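Local coordinates for protein DNA ligase (Aquifex aeolicus, PDB 3QWU) that is a putative ATP-dependent ligase that binds adenosine and calcium and probably seals nucleic acid strands through a covalent AMP intermediate, at residues E79-Y84 with E143-V148; I129-A134 with V152-F157. One frame throughout, in Å; residues are numbered along the deposited sequence.

Contact 1 of 2, residues E79-Y84 with E143-V148; sequences EKVDGY and ESPPYV. With CA (calcium ion), chain D; ADN (adenosine), chain C.
Tyr147 and Glu79 meet tip to tip: the phenol hydroxyl OH donates to Glu79 OE2 at 2.9 Å. Glu79 is stretched out to get there, CG anti to the backbone N (chi1 177°) and the chain extended beyond it. Its carboxylate is turned 68° from the ring of Tyr147, and OH meets OE2 from above the carboxylate plane. Val81 comes to the ring edge beside this bond, CG2 lying 3.2 Å from Tyr147 OH. The side chains of Val81 and Pro145 cross at about a right angle, and Val81 CG1 touches Pro145 CG at 4.0 Å. Pro145 also covers part of one face of the Tyr147 ring with CB, off toward the rim. Lys80, Val81, Asp82 and Gly83 spell the Lys-Xaa-Asp-Gly signature of the covalent nucleotidyltransferases, in which the lysine carries AMP; here Lys80 NZ donates to O4' of the bound adenosine at 2.8 Å. Beyond the motif lysine, Asp82 and Glu143 cross obliquely, their carboxylates 79° apart. Calcium bridges the two carboxylates and probably offsets their repulsion, bound by Asp82 OD2 at 2.6 Å and by Glu143 OE1 at 2.5 Å, with two waters and Asp239 also on the ion. A further water donates to both backbone carbonyls, Asp82 O and Glu143 O. An alanine in place of Glu79 would probably leave the Tyr147 hydroxyl without its acceptor and loosen the tyrosine, besides losing the salt bridge from Glu79 OE1 to Arg213. The backbone carbonyl Glu79 O, meanwhile, accepts the adenine amino group N6 at 2.8 Å.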
loop_
_atom_site.group_PDB
_atom_site.type_symbol
_atom_site.label_atom_id
_atom_site.label_comp_id
_atom_site.label_asym_id
_atom_site.label_seq_id
_atom_site.Cartn_x
_atom_site.Cartn_y
_atom_site.Cartn_z
ATOM N N GLU A 79 22.543 -8.751 -17.369
ATOM C CA GLU A 79 21.984 -9.172 -16.098
ATOM C C GLU A 79 21.832 -7.958 -15.188
ATOM O O GLU A 79 22.722 -7.121 -15.104
ATOM C CB GLU A 79 22.842 -10.208 -15.378
ATOM C CG GLU A 79 22.221 -10.572 -13.986
ATOM C CD GLU A 79 23.073 -11.524 -13.128
ATOM O OE1 GLU A 79 24.180 -11.866 -13.560
ATOM O OE2 GLU A 79 22.631 -11.928 -12.028
ATOM N N LYS A 80 20.678 -7.893 -14.534
ATOM C CA LYS A 80 20.411 -6.916 -13.529
ATOM C C LYS A 80 20.786 -7.555 -12.161
ATOM O O LYS A 80 20.218 -8.564 -11.702
ATOM C CB LYS A 80 18.932 -6.461 -13.572
ATOM C CG LYS A 80 18.759 -5.161 -12.795
ATOM C CD LYS A 80 17.349 -4.676 -12.585
ATOM C CE LYS A 80 17.325 -3.583 -11.406
ATOM N NZ LYS A 80 18.318 -3.831 -10.194
ATOM N N VAL A 81 21.821 -7.014 -11.554
ATOM C CA VAL A 81 22.374 -7.586 -10.334
ATOM C C VAL A 81 21.753 -6.807 -9.172
ATOM O O VAL A 81 21.687 -5.567 -9.170
ATOM C CB VAL A 81 23.935 -7.480 -10.299
ATOM C CG1 VAL A 81 24.446 -7.811 -8.902
ATOM C CG2 VAL A 81 24.565 -8.399 -11.310
ATOM N N ASP A 82 21.294 -7.555 -8.195
ATOM C CA ASP A 82 20.582 -6.999 -7.068
ATOM C C ASP A 82 21.569 -6.632 -5.960
ATOM O O ASP A 82 21.971 -7.462 -5.155
ATOM C CB ASP A 82 19.541 -7.985 -6.579
ATOM C CG ASP A 82 18.638 -7.388 -5.496
ATOM O OD1 ASP A 82 18.517 -6.142 -5.374
ATOM O OD2 ASP A 82 18.007 -8.171 -4.765
ATOM N N GLY A 83 21.963 -5.367 -5.952
ATOM C CA GLY A 83 22.863 -4.839 -4.936
ATOM C C GLY A 83 22.532 -3.361 -4.831
ATOM O O GLY A 83 21.367 -2.989 -4.880
ATOM N N TYR A 84 23.543 -2.504 -4.738
ATOM C CA TYR A 84 23.326 -1.074 -4.797
ATOM C C TYR A 84 24.226 -0.417 -5.841
ATOM O O TYR A 84 25.279 -0.879 -6.189
ATOM C CB TYR A 84 23.463 -0.440 -3.413
ATOM C CG TYR A 84 24.896 -0.483 -2.842
ATOM C CD1 TYR A 84 25.733 0.629 -2.934
ATOM C CD2 TYR A 84 25.407 -1.632 -2.217
ATOM C CE1 TYR A 84 27.031 0.603 -2.413
ATOM C CE2 TYR A 84 26.728 -1.670 -1.697
ATOM C CZ TYR A 84 27.516 -0.532 -1.794
ATOM O OH TYR A 84 28.788 -0.526 -1.323
ATOM N N GLU A 143 19.578 -8.636 1.202
ATOM C CA GLU A 143 19.656 -9.650 0.119
ATOM C C GLU A 143 21.011 -9.687 -0.586
ATOM O O GLU A 143 21.707 -8.669 -0.685
ATOM C CB GLU A 143 18.587 -9.395 -0.992
ATOM C CG GLU A 143 17.106 -9.708 -0.630
ATOM C CD GLU A 143 16.142 -9.573 -1.845
ATOM O OE1 GLU A 143 15.859 -8.425 -2.288
ATOM O OE2 GLU A 143 15.650 -10.632 -2.356
ATOM N N SER A 144 21.334 -10.852 -1.118
ATOM C CA SER A 144 22.547 -11.095 -1.889
ATOM C C SER A 144 22.181 -11.837 -3.163
ATOM O O SER A 144 21.251 -12.615 -3.153
ATOM C CB SER A 144 23.480 -12.012 -1.088
ATOM O OG SER A 144 24.789 -12.023 -1.611
ATOM N N PRO A 145 22.927 -11.612 -4.266
ATOM C CA PRO A 145 22.913 -12.553 -5.358
ATOM C C PRO A 145 23.501 -13.860 -4.864
ATOM O O PRO A 145 24.397 -13.835 -4.039
ATOM C CB PRO A 145 23.849 -11.942 -6.388
ATOM C CG PRO A 145 24.051 -10.572 -5.991
ATOM C CD PRO A 145 23.787 -10.464 -4.534
ATOM N N PRO A 146 23.035 -15.003 -5.393
ATOM C CA PRO A 146 23.548 -16.268 -4.864
ATOM C C PRO A 146 25.024 -16.521 -5.117
ATOM O O PRO A 146 25.633 -17.238 -4.339
ATOM C CB PRO A 146 22.663 -17.322 -5.532
ATOM C CG PRO A 146 22.031 -16.619 -6.713
ATOM C CD PRO A 146 21.871 -15.217 -6.264
ATOM N N TYR A 147 25.599 -15.924 -6.160
ATOM C CA TYR A 147 26.988 -16.216 -6.541
ATOM C C TYR A 147 28.046 -15.369 -5.787
ATOM O O TYR A 147 29.233 -15.418 -6.104
ATOM C CB TYR A 147 27.166 -16.017 -8.062
ATOM C CG TYR A 147 26.500 -14.738 -8.604
ATOM C CD1 TYR A 147 25.210 -14.788 -9.145
ATOM C CD2 TYR A 147 27.136 -13.511 -8.529
ATOM C CE1 TYR A 147 24.588 -13.670 -9.604
ATOM C CE2 TYR A 147 26.520 -12.376 -9.000
ATOM C CZ TYR A 147 25.232 -12.452 -9.542
ATOM O OH TYR A 147 24.584 -11.315 -10.013
ATOM N N VAL A 148 27.616 -14.539 -4.845
ATOM C CA VAL A 148 28.559 -13.835 -3.998
ATOM C C VAL A 148 28.282 -14.471 -2.681
ATOM O O VAL A 148 27.230 -14.234 -2.094
ATOM C CB VAL A 148 28.333 -12.285 -3.873
ATOM C CG1 VAL A 148 29.558 -11.665 -3.248
ATOM C CG2 VAL A 148 28.060 -11.675 -5.168
HETATM CA CA CA D . 15.429 -8.448 -4.794
HETATM O "O5'" ADN C . 17.430 1.355 -11.840
HETATM C "C5'" ADN C . 17.997 0.073 -12.111
HETATM C "C4'" ADN C . 19.128 -0.202 -11.128
HETATM O "O4'" ADN C . 19.609 -1.577 -11.234
HETATM C "C3'" ADN C . 20.328 0.688 -11.420
HETATM O "O3'" ADN C . 20.324 1.945 -10.749
HETATM C "C2'" ADN C . 21.526 -0.174 -11.035
HETATM O "O2'" ADN C . 22.028 0.195 -9.762
HETATM C "C1'" ADN C . 21.032 -1.619 -11.000
HETATM N N9 ADN C . 21.635 -2.483 -12.027
HETATM C C8 ADN C . 22.008 -3.765 -11.802
HETATM N N7 ADN C . 22.529 -4.348 -12.908
HETATM C C5 ADN C . 22.450 -3.400 -13.876
HETATM C C6 ADN C . 22.789 -3.368 -15.302
HETATM N N6 ADN C . 23.330 -4.494 -15.848
HETATM N N1 ADN C . 22.606 -2.199 -15.990
HETATM C C2 ADN C . 22.053 -1.108 -15.386
HETATM N N3 ADN C . 21.683 -1.086 -14.073
HETATM C C4 ADN C . 21.874 -2.176 -13.297
HETATM O O HOH W 1 23.537 -7.611 -2.699
HETATM O O HOH W 2 15.930 -6.195 -4.356
HETATM O O HOH W 3 14.451 -7.128 -6.320
#

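Contact 2 of 2, residues I129-A134 with V152-F157; sequences ICAEVA and VQLFVF. With ADN (adenosine), chain C.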
loop_
_atom_site.group_PDB
_atom_site.type_symbol
_atom_site.label_atom_id
_atom_site.label_comp_id
_atom_site.label_asym_id
_atom_site.label_seq_id
_atom_site.Cartn_x
_atom_site.Cartn_y
_atom_site.Cartn_z
ATOM N N ILE A 129 32.783 5.202 -13.443
ATOM C CA ILE A 129 32.454 3.787 -13.591
ATOM C C ILE A 129 31.143 3.594 -12.898
ATOM O O ILE A 129 31.021 3.933 -11.737
ATOM C CB ILE A 129 33.494 2.858 -12.914
ATOM C CG1 ILE A 129 34.888 3.137 -13.451
ATOM C CG2 ILE A 129 33.120 1.389 -13.093
ATOM C CD1 ILE A 129 35.994 2.487 -12.627
ATOM N N CYS A 130 30.166 3.048 -13.613
ATOM C CA CYS A 130 28.867 2.741 -13.051
ATOM C C CYS A 130 28.823 1.209 -12.810
ATOM O O CYS A 130 28.898 0.418 -13.750
ATOM C CB CYS A 130 27.767 3.177 -14.010
ATOM S SG CYS A 130 27.727 4.937 -14.328
ATOM N N ALA A 131 28.688 0.835 -11.542
ATOM C CA ALA A 131 28.721 -0.556 -11.114
ATOM C C ALA A 131 27.734 -0.826 -9.991
ATOM O O ALA A 131 27.398 0.067 -9.204
ATOM C CB ALA A 131 30.133 -0.943 -10.640
ATOM N N GLU A 132 27.313 -2.078 -9.925
ATOM C CA GLU A 132 26.541 -2.600 -8.795
ATOM C C GLU A 132 27.498 -3.241 -7.811
ATOM O O GLU A 132 28.314 -4.075 -8.211
ATOM C CB GLU A 132 25.584 -3.675 -9.279
ATOM C CG GLU A 132 24.394 -3.911 -8.350
ATOM C CD GLU A 132 23.354 -2.774 -8.375
ATOM O OE1 GLU A 132 23.587 -1.817 -9.130
ATOM O OE2 GLU A 132 22.334 -2.849 -7.647
ATOM N N VAL A 133 27.407 -2.851 -6.531
ATOM C CA VAL A 133 28.056 -3.570 -5.451
ATOM C C VAL A 133 27.048 -4.520 -4.780
ATOM O O VAL A 133 25.924 -4.125 -4.443
ATOM C CB VAL A 133 28.589 -2.618 -4.413
ATOM C CG1 VAL A 133 29.316 -3.390 -3.335
ATOM C CG2 VAL A 133 29.528 -1.625 -5.043
ATOM N N ALA A 134 27.458 -5.766 -4.547
ATOM C CA ALA A 134 26.516 -6.810 -4.139
ATOM C C ALA A 134 27.202 -7.869 -3.314
ATOM O O ALA A 134 28.427 -8.168 -3.508
ATOM C CB ALA A 134 25.833 -7.445 -5.371
ATOM N N VAL A 152 31.731 -8.596 -0.439
ATOM C CA VAL A 152 31.029 -7.898 -1.497
ATOM C C VAL A 152 31.915 -7.936 -2.714
ATOM O O VAL A 152 33.136 -8.145 -2.618
ATOM C CB VAL A 152 30.805 -6.421 -1.155
ATOM C CG1 VAL A 152 29.592 -6.265 -0.335
ATOM C CG2 VAL A 152 32.010 -5.888 -0.414
ATOM N N GLN A 153 31.283 -7.685 -3.863
ATOM C CA GLN A 153 31.905 -7.778 -5.173
ATOM C C GLN A 153 31.242 -6.692 -5.984
ATOM O O GLN A 153 30.149 -6.248 -5.646
ATOM C CB GLN A 153 31.652 -9.138 -5.820
ATOM C CG GLN A 153 32.638 -10.229 -5.386
ATOM C CD GLN A 153 32.356 -11.571 -6.080
ATOM O OE1 GLN A 153 32.004 -11.595 -7.260
ATOM N NE2 GLN A 153 32.470 -12.687 -5.332
ATOM N N LEU A 154 31.915 -6.289 -7.047
ATOM C CA LEU A 154 31.509 -5.158 -7.795
ATOM C C LEU A 154 31.387 -5.601 -9.239
ATOM O O LEU A 154 32.167 -6.377 -9.699
ATOM C CB LEU A 154 32.511 -4.059 -7.575
ATOM C CG LEU A 154 32.409 -2.813 -8.404
ATOM C CD1 LEU A 154 33.042 -1.675 -7.631
ATOM C CD2 LEU A 154 33.104 -3.110 -9.705
ATOM N N PHE A 155 30.361 -5.131 -9.915
ATOM C CA PHE A 155 30.105 -5.473 -11.275
ATOM C C PHE A 155 29.783 -4.238 -12.098
ATOM O O PHE A 155 28.714 -3.657 -11.930
ATOM C CB PHE A 155 28.934 -6.447 -11.309
ATOM C CG PHE A 155 29.200 -7.761 -10.569
ATOM C CD1 PHE A 155 29.866 -8.788 -11.171
ATOM C CD2 PHE A 155 28.783 -7.943 -9.282
ATOM C CE1 PHE A 155 30.124 -10.025 -10.471
ATOM C CE2 PHE A 155 29.031 -9.169 -8.607
ATOM C CZ PHE A 155 29.735 -10.171 -9.215
ATOM N N VAL A 156 30.721 -3.822 -12.960
ATOM C CA VAL A 156 30.511 -2.736 -13.894
ATOM C C VAL A 156 29.386 -3.060 -14.917
ATOM O O VAL A 156 29.306 -4.176 -15.443
ATOM C CB VAL A 156 31.843 -2.433 -14.704
ATOM C CG1 VAL A 156 31.614 -1.284 -15.728
ATOM C CG2 VAL A 156 32.996 -2.123 -13.780
ATOM N N PHE A 157 28.491 -2.094 -15.136
ATOM C CA PHE A 157 27.446 -2.176 -16.150
ATOM C C PHE A 157 27.377 -0.922 -17.031
ATOM O O PHE A 157 26.646 -0.897 -18.052
ATOM C CB PHE A 157 26.072 -2.436 -15.495
ATOM C CG PHE A 157 25.640 -1.395 -14.500
ATOM C CD1 PHE A 157 25.244 -0.148 -14.893
ATOM C CD2 PHE A 157 25.645 -1.663 -13.145
ATOM C CE1 PHE A 157 24.873 0.809 -13.901
ATOM C CE2 PHE A 157 25.288 -0.703 -12.207
ATOM C CZ PHE A 157 24.923 0.521 -12.586
HETATM O "O5'" ADN C . 17.430 1.355 -11.840
HETATM C "C5'" ADN C . 17.997 0.073 -12.111
HETATM C "C4'" ADN C . 19.128 -0.202 -11.128
HETATM O "O4'" ADN C . 19.609 -1.577 -11.234
HETATM C "C3'" ADN C . 20.328 0.688 -11.420
HETATM O "O3'" ADN C . 20.324 1.945 -10.749
HETATM C "C2'" ADN C . 21.526 -0.174 -11.035
HETATM O "O2'" ADN C . 22.028 0.195 -9.762
HETATM C "C1'" ADN C . 21.032 -1.619 -11.000
HETATM N N9 ADN C . 21.635 -2.483 -12.027
HETATM C C8 ADN C . 22.008 -3.765 -11.802
HETATM N N7 ADN C . 22.529 -4.348 -12.908
HETATM C C5 ADN C . 22.450 -3.400 -13.876
HETATM C C6 ADN C . 22.789 -3.368 -15.302
HETATM N N6 ADN C . 23.330 -4.494 -15.848
HETATM N N1 ADN C . 22.606 -2.199 -15.990
HETATM C C2 ADN C . 22.053 -1.108 -15.386
HETATM N N3 ADN C . 21.683 -1.086 -14.073
HETATM C C4 ADN C . 21.874 -2.176 -13.297
#
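The ring of Phe157 is covered on both faces: adenine of the bound adenosine lies over one, with N3 above the ring centre at 3.6 Å from the plane, and the carbonyl oxygen of Cys130 sits over the centre of the opposite one. Phe157 reaches this place with CG in the crowded position between the backbone N and the carbonyl carbon (chi1 59°), and its own N-H donates to the same Cys130 O at 2.9 Å, nearly straight at 168°. The Phe155 ring meets Glu132 O at its edge, near its plane. Glu132 with Phe155 and Ala134 with Gln153 form antiparallel hydrogen-bonded pairs, each joined by two N-H to O bonds. Ala131 with Val156 is a non-hydrogen-bonded pair whose CA atoms come within 4.0 Å, and Leu154 CG packs on the methyl of Ala131 at 3.7 Å on that face. The side chains of Ile129 and Val156 cross at about a right angle, CG2 to CG2 at 3.6 Å. Leu154 and Val152 carry this apolar side on to helix 106-115. Glu132, on the other face, bends at chi2 (72°) to turn its carboxylate toward the ribose, where OE1 accepts a hydrogen bond from O2' at 2.6 Å. Its second oxygen, OE2, is held by Gly83 N. Glu132 and Phe157 probably belong to motifs III and IIIa of the nucleotidyltransferases. An acidic acceptor for the ribose hydroxyl and an aromatic floor under the base, both set on bonded neighbouring strands, are consistent with recognition of the nucleoside through base and ribose.

Contact 2 is the more deeply buried, a pairing of strands 127-134 and 153-161 with largely apolar side chains; contact 1 is partly buried and lies largely in loops, 79-84 leading on from strand 75-80, so charge, metal and water replace regular backbone bonding. The two interlock along the chain, since 143-148 belongs to the connection between the paired strands. They meet in space: Tyr84, which opens strand 84-91, the neighbour of 127-134 in the antiparallel sheet, forms a probable hydrogen bond from N to Val133 O, and Pro145 packs on Ala134. Adenosine is common ground, its amino group and ribose ring oxygen O4' served by 79-84, its base face and O2' by the sheet, whereas calcium is bound at contact 1.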